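Side-chain contact in beta-glucuronidase (Dictyoglomus thermophilum, PDB 6XXW), which probably hydrolyses beta-D-glucuronides, releasing glucuronic acid, as a family 2 glycoside hydrolase: residues A[482-485]-A[486-490]. Numbering follows the deposited sequence.
Sequences IEYQ and LERDL
Tyr484 and Arg488, one helical turn apart, run side by side in the same direction, and Arg488 CD lies over one face of the ring, offset toward its rim. The evidence for a CH-pi contact is the position of Arg488 CD, 3.8 Å from the centroid of the Tyr484 ring and only 19° off its normal. Farther out, Arg488 NE comes within 3.6 Å of Tyr484 CE2, and the guanidinium is tilted just 12° from the ring plane; Tyr484 OH stands 3.7 Å above the guanidinium plane of Arg488, over its centre. Two torsions bring the groups together: Tyr484 carries CG opposite its own N (chi1 -173°), while the arginine chain bends at chi3 and turns its flat end over the phenol hydroxyl. An alanine in place of Tyr484 would remove this surface and would probably leave the Arg488 side chain freer to turn.

Backbone bonding is of the i to i+4 kind, from Leu486 N to Ile482 O (2.8 Å) and from Asp489 N to Gln485 O (3.0 Å); that from Arg488 N to Tyr484 O is weak at 3.4 Å. This is the first part of helix 482-497, which links parallel strands 463-467 and 501-505 in a beta-alpha-beta unit of the TIM barrel.

Elsewhere on the helix Ile482 and Leu486 both touch Phe534 of helix 524-538. Charged ends are paired beyond the segment: Glu483 with Arg533, Glu487 with Arg540 and Asp489 with Arg468. Gln485 NE2 and Arg488 NH2 bond to Met162 O and Glu161 O of the second subunit.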
loop_
_atom_site.group_PDB
_atom_site.type_symbol
_atom_site.label_atom_id
_atom_site.label_comp_id
_atom_site.label_asym_id
_atom_site.label_seq_id
_atom_site.Cartn_x
_atom_site.Cartn_y
_atom_site.Cartn_z
ATOM N N ILE A 482 -10.096 27.536 2.635
ATOM C CA ILE A 482 -11.208 27.059 1.803
ATOM C C ILE A 482 -12.455 27.916 1.998
ATOM O O ILE A 482 -13.051 28.409 1.029
ATOM C CB ILE A 482 -11.490 25.574 2.104
ATOM C CG1 ILE A 482 -10.402 24.697 1.472
ATOM C CG2 ILE A 482 -12.911 25.165 1.648
ATOM C CD1 ILE A 482 -10.528 23.230 1.806
ATOM N N GLU A 483 -12.889 28.084 3.251
ATOM C CA GLU A 483 -14.146 28.782 3.510
ATOM C C GLU A 483 -14.104 30.227 3.016
ATOM O O GLU A 483 -15.060 30.705 2.390
ATOM C CB GLU A 483 -14.465 28.728 5.001
ATOM C CG GLU A 483 -14.900 27.340 5.482
ATOM C CD GLU A 483 -13.731 26.456 5.895
ATOM O OE1 GLU A 483 -12.554 26.893 5.792
ATOM O OE2 GLU A 483 -13.996 25.317 6.332
ATOM N N TYR A 484 -13.004 30.930 3.298
ATOM C CA TYR A 484 -12.804 32.295 2.816
ATOM C C TYR A 484 -12.909 32.367 1.297
ATOM O O TYR A 484 -13.684 33.158 0.749
ATOM C CB TYR A 484 -11.430 32.787 3.284
ATOM C CG TYR A 484 -11.097 34.248 3.034
ATOM C CD1 TYR A 484 -11.366 35.217 4.000
ATOM C CD2 TYR A 484 -10.472 34.654 1.858
ATOM C CE1 TYR A 484 -11.044 36.561 3.788
ATOM C CE2 TYR A 484 -10.149 35.997 1.634
ATOM C CZ TYR A 484 -10.436 36.943 2.605
ATOM O OH TYR A 484 -10.117 38.275 2.400
ATOM N N GLN A 485 -12.143 31.531 0.599
ATOM C CA GLN A 485 -12.046 31.670 -0.850
ATOM C C GLN A 485 -13.293 31.153 -1.560
ATOM O O GLN A 485 -13.779 31.779 -2.512
ATOM C CB GLN A 485 -10.801 30.942 -1.352
ATOM C CG GLN A 485 -9.507 31.449 -0.733
ATOM C CD GLN A 485 -8.290 30.700 -1.232
ATOM O OE1 GLN A 485 -8.387 29.544 -1.633
ATOM N NE2 GLN A 485 -7.131 31.358 -1.210
ATOM N N LEU A 486 -13.832 30.022 -1.112
ATOM C CA LEU A 486 -14.921 29.405 -1.857
ATOM C C LEU A 486 -16.204 30.204 -1.716
ATOM O O LEU A 486 -16.932 30.389 -2.699
ATOM C CB LEU A 486 -15.130 27.961 -1.401
ATOM C CG LEU A 486 -16.222 27.223 -2.187
ATOM C CD1 LEU A 486 -15.864 27.133 -3.665
ATOM C CD2 LEU A 486 -16.474 25.829 -1.583
ATOM N N GLU A 487 -16.498 30.698 -0.508
ATOM C CA GLU A 487 -17.728 31.468 -0.337
ATOM C C GLU A 487 -17.682 32.765 -1.134
ATOM O O GLU A 487 -18.658 33.119 -1.804
ATOM C CB GLU A 487 -17.989 31.769 1.139
ATOM C CG GLU A 487 -19.128 32.771 1.321
ATOM C CD GLU A 487 -19.810 32.676 2.674
ATOM O OE1 GLU A 487 -20.837 33.360 2.861
ATOM O OE2 GLU A 487 -19.322 31.932 3.553
ATOM N N ARG A 488 -16.561 33.486 -1.075
ATOM C CA ARG A 488 -16.422 34.707 -1.864
ATOM C C ARG A 488 -16.582 34.428 -3.354
ATOM O O ARG A 488 -17.236 35.195 -4.072
ATOM C CB ARG A 488 -15.062 35.357 -1.600
ATOM C CG ARG A 488 -14.956 36.056 -0.251
ATOM C CD ARG A 488 -13.500 36.181 0.209
ATOM N NE ARG A 488 -12.763 37.173 -0.560
ATOM C CZ ARG A 488 -12.767 38.474 -0.286
ATOM N NH1 ARG A 488 -13.475 38.932 0.739
ATOM N NH2 ARG A 488 -12.069 39.315 -1.036
ATOM N N ASP A 489 -15.966 33.352 -3.841
ATOM C CA ASP A 489 -16.027 33.045 -5.266
ATOM C C ASP A 489 -17.452 32.738 -5.699
ATOM O O ASP A 489 -17.967 33.341 -6.649
ATOM C CB ASP A 489 -15.104 31.869 -5.588
ATOM C CG ASP A 489 -14.939 31.655 -7.082
ATOM O OD1 ASP A 489 -14.848 32.654 -7.817
ATOM O OD2 ASP A 489 -14.882 30.497 -7.518
ATOM N N LEU A 490 -18.119 31.817 -4.993
ATOM C CA LEU A 490 -19.450 31.396 -5.411
ATOM C C LEU A 490 -20.464 32.529 -5.312
ATOM O O LEU A 490 -21.381 32.598 -6.137
ATOM C CB LEU A 490 -19.912 30.189 -4.597
ATOM C CG LEU A 490 -19.094 28.922 -4.858
ATOM C CD1 LEU A 490 -19.561 27.781 -3.981
ATOM C CD2 LEU A 490 -19.162 28.538 -6.337
#